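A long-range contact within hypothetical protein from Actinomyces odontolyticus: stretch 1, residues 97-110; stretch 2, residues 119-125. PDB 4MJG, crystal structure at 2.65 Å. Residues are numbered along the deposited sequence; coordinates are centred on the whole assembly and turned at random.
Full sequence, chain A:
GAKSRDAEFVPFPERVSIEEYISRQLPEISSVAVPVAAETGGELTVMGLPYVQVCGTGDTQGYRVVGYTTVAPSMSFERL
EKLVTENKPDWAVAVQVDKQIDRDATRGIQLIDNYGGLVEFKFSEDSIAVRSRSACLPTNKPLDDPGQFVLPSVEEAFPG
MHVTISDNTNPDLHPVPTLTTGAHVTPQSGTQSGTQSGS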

# COMPACT_ATOMS: atom_id res chain seq x y z
N VAL A 97 7.21 6.81 -12.53
CA VAL A 97 6.51 8.07 -12.35
C VAL A 97 5.56 8.28 -13.54
O VAL A 97 5.99 8.25 -14.69
N ASP A 98 4.27 8.48 -13.25
CA ASP A 98 3.28 8.69 -14.30
C ASP A 98 3.66 9.88 -15.16
O ASP A 98 4.04 10.93 -14.64
N LYS A 99 3.55 9.71 -16.47
CA LYS A 99 3.95 10.73 -17.43
C LYS A 99 2.97 11.90 -17.46
O LYS A 99 3.35 13.01 -17.84
N GLN A 100 1.73 11.69 -17.01
CA GLN A 100 0.71 12.74 -17.04
C GLN A 100 -0.34 12.54 -15.95
O GLN A 100 -0.51 11.43 -15.45
N ILE A 101 -1.02 13.62 -15.57
CA ILE A 101 -2.16 13.54 -14.65
C ILE A 101 -3.36 12.97 -15.41
O ILE A 101 -3.65 13.43 -16.52
N ASP A 102 -4.04 11.99 -14.83
CA ASP A 102 -5.17 11.33 -15.50
C ASP A 102 -6.47 12.16 -15.39
O ASP A 102 -6.43 13.33 -14.98
N ARG A 103 -7.60 11.57 -15.77
CA ARG A 103 -8.88 12.30 -15.84
C ARG A 103 -9.31 12.87 -14.49
O ARG A 103 -9.91 13.94 -14.42
N ASP A 104 -8.98 12.14 -13.42
CA ASP A 104 -9.45 12.45 -12.06
C ASP A 104 -8.62 13.51 -11.33
O ASP A 104 -8.82 13.74 -10.14
N ALA A 105 -7.68 14.13 -12.04
CA ALA A 105 -6.71 15.05 -11.44
C ALA A 105 -5.78 14.35 -10.44
O ALA A 105 -5.37 14.94 -9.44
N THR A 106 -5.44 13.09 -10.72
CA THR A 106 -4.51 12.34 -9.88
C THR A 106 -3.29 11.91 -10.68
O THR A 106 -3.41 11.61 -11.87
N ARG A 107 -2.13 11.91 -10.04
CA ARG A 107 -0.88 11.47 -10.68
C ARG A 107 -0.16 10.52 -9.77
O ARG A 107 0.03 10.81 -8.58
N GLY A 108 0.26 9.39 -10.32
CA GLY A 108 0.82 8.31 -9.52
C GLY A 108 2.32 8.16 -9.60
O GLY A 108 2.93 8.44 -10.64
N ILE A 109 2.91 7.72 -8.49
CA ILE A 109 4.28 7.21 -8.48
C ILE A 109 4.19 5.78 -7.96
O ILE A 109 3.56 5.53 -6.92
N GLN A 110 4.82 4.85 -8.67
CA GLN A 110 4.78 3.45 -8.31
C GLN A 110 6.14 2.98 -7.84
O GLN A 110 7.18 3.41 -8.36
N VAL A 119 3.54 -0.64 -5.10
CA VAL A 119 3.08 0.30 -4.09
C VAL A 119 2.92 1.65 -4.78
O VAL A 119 3.84 2.10 -5.44
N GLU A 120 1.75 2.27 -4.62
CA GLU A 120 1.43 3.48 -5.37
C GLU A 120 1.13 4.68 -4.48
O GLU A 120 0.28 4.62 -3.60
N PHE A 121 1.83 5.77 -4.74
CA PHE A 121 1.56 7.05 -4.11
C PHE A 121 0.75 7.88 -5.10
O PHE A 121 1.29 8.30 -6.13
N LYS A 122 -0.54 8.07 -4.83
CA LYS A 122 -1.40 8.87 -5.71
C LYS A 122 -1.49 10.33 -5.26
O LYS A 122 -2.16 10.65 -4.28
N PHE A 123 -0.83 11.21 -6.01
CA PHE A 123 -0.94 12.64 -5.76
C PHE A 123 -2.29 13.17 -6.22
O PHE A 123 -2.83 12.74 -7.24
N SER A 124 -2.84 14.10 -5.44
CA SER A 124 -3.93 14.95 -5.88
C SER A 124 -3.84 16.25 -5.08
O SER A 124 -3.06 16.34 -4.13
N GLU A 125 -4.62 17.25 -5.47
CA GLU A 125 -4.56 18.55 -4.80
C GLU A 125 -5.04 18.46 -3.34
O GLU A 125 -4.52 19.15 -2.47

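The most unusual feature is a carboxylate lying over a glycine: E120 OE2 sits 3.9 Å from G108 CA, and an ideal CB built on G108 would fall 2.5 Å from that oxygen, a clash. E120 reaches there with chi1 and chi2 both t, and its OE2 accepts a hydrogen bond from Q110 NE2 (2.9 Å, 133°). Q110, m then p, brings its amide back toward the glycine; the same NE2 also donates to D98 OD1 at 3.2 Å. Q110 NE2 thus bonds both carboxylates, D98 (m) through OD1 and E120 through OE2; D98 OD2, which accepts from G108 N at 2.9 Å, lies 4.5 Å from E120 OE2, a close pair of like charges. K122 NZ lies 3.6 Å from E120 OE2, a long salt bridge, and K122 CE packs 3.5 Å from T106 OG1. T106 (p) hydrogen-bonds through OG1 to D102 OD1 at 2.7 Å.

The opposite face of this antiparallel pair carries R107, I109, F121 and F123. I109 and F121, both m at chi1, approach at 4.5 Å between their CB atoms. F123 (t) has R107 CB 4.3 Å from its CD2, while I101 CD1 meets the ring edge 4.4 Å from F123 CE2. R107, extended with all of chi1 to chi3 t, leads its guanidinium away from stretch 2, where NE and NH2 each donate to D98 O at 3.0 Å.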

# COMPACT_ATOMS: atom_id res chain seq x y z
CB VAL A 97 7.51 9.24 -12.27
CG1 VAL A 97 6.80 10.56 -11.99
CG2 VAL A 97 8.57 8.96 -11.20
CB ASP A 98 1.88 8.93 -13.72
CG ASP A 98 1.23 7.66 -13.20
OD1 ASP A 98 1.84 6.58 -13.31
OD2 ASP A 98 0.10 7.76 -12.67
CB LYS A 99 4.15 10.11 -18.82
CG LYS A 99 5.31 9.12 -18.84
CD LYS A 99 5.58 8.56 -20.23
CE LYS A 99 4.62 7.43 -20.58
NZ LYS A 99 4.94 6.84 -21.90
CB GLN A 100 0.04 12.75 -18.41
CG GLN A 100 -0.92 13.90 -18.65
CD GLN A 100 -1.36 13.99 -20.10
OE1 GLN A 100 -1.04 13.13 -20.92
NE2 GLN A 100 -2.11 15.04 -20.42
CB ILE A 101 -2.54 14.92 -14.06
CG1 ILE A 101 -1.34 15.53 -13.32
CG2 ILE A 101 -3.73 14.79 -13.13
CD1 ILE A 101 -1.69 16.49 -12.19
CB ASP A 102 -5.36 9.90 -14.97
CG ASP A 102 -6.20 9.84 -13.70
OD1 ASP A 102 -6.05 10.72 -12.83
OD2 ASP A 102 -7.02 8.91 -13.58
CB ARG A 103 -10.01 11.40 -16.36
CG ARG A 103 -9.67 10.52 -17.53
CD ARG A 103 -10.92 9.98 -18.21
NE ARG A 103 -11.76 11.05 -18.75
CZ ARG A 103 -11.48 11.77 -19.84
NH1 ARG A 103 -10.37 11.54 -20.55
NH2 ARG A 103 -12.31 12.73 -20.23
CB ASP A 104 -9.44 11.18 -11.20
CG ASP A 104 -10.11 10.00 -11.88
OD1 ASP A 104 -11.16 10.19 -12.53
OD2 ASP A 104 -9.58 8.87 -11.74
CB ALA A 105 -7.42 16.23 -10.78
CB THR A 106 -5.15 11.08 -9.26
OG1 THR A 106 -5.42 10.12 -10.29
CG2 THR A 106 -6.45 11.42 -8.53
CB ARG A 107 0.03 12.66 -10.98
CG ARG A 107 1.13 12.35 -11.98
CD ARG A 107 1.96 13.59 -12.26
NE ARG A 107 3.05 13.31 -13.19
CZ ARG A 107 3.97 14.19 -13.56
NH1 ARG A 107 3.96 15.43 -13.07
NH2 ARG A 107 4.92 13.83 -14.41
CB ILE A 109 5.21 8.03 -7.58
CG1 ILE A 109 5.27 9.48 -8.07
CG2 ILE A 109 6.61 7.42 -7.57
CD1 ILE A 109 5.96 10.42 -7.11
CB GLN A 110 4.35 2.60 -9.52
CG GLN A 110 2.94 2.88 -10.01
CD GLN A 110 2.87 4.09 -10.91
OE1 GLN A 110 3.59 4.18 -11.91
NE2 GLN A 110 1.99 5.03 -10.56
CB VAL A 119 4.07 0.43 -2.92
CG1 VAL A 119 3.57 1.46 -1.91
CG2 VAL A 119 4.27 -0.92 -2.26
CB GLU A 120 0.24 3.24 -6.31
CG GLU A 120 -0.13 4.47 -7.12
CD GLU A 120 -0.91 4.14 -8.37
OE1 GLU A 120 -1.84 3.30 -8.28
OE2 GLU A 120 -0.61 4.72 -9.43
CB PHE A 121 2.86 7.77 -3.79
CG PHE A 121 3.80 6.98 -2.91
CD1 PHE A 121 4.65 6.03 -3.47
CD2 PHE A 121 3.83 7.19 -1.54
CE1 PHE A 121 5.51 5.30 -2.66
CE2 PHE A 121 4.70 6.46 -0.74
CZ PHE A 121 5.54 5.51 -1.30
CB LYS A 122 -2.81 8.26 -5.82
CG LYS A 122 -3.08 7.59 -7.16
CD LYS A 122 -4.55 7.27 -7.36
CE LYS A 122 -4.86 7.03 -8.84
NZ LYS A 122 -4.01 5.97 -9.45
CB PHE A 123 0.17 13.41 -6.48
CG PHE A 123 -0.11 14.88 -6.62
CD1 PHE A 123 0.20 15.75 -5.58
CD2 PHE A 123 -0.70 15.39 -7.77
CE1 PHE A 123 -0.06 17.11 -5.70
CE2 PHE A 123 -0.96 16.74 -7.89
CZ PHE A 123 -0.65 17.60 -6.86
CB SER A 124 -5.29 14.28 -5.69
OG SER A 124 -5.79 14.47 -4.38
CB GLU A 125 -5.37 19.58 -5.59
CG GLU A 125 -4.67 20.06 -6.86
CD GLU A 125 -3.45 20.91 -6.57
OE1 GLU A 125 -3.56 21.89 -5.80
OE2 GLU A 125 -2.37 20.62 -7.12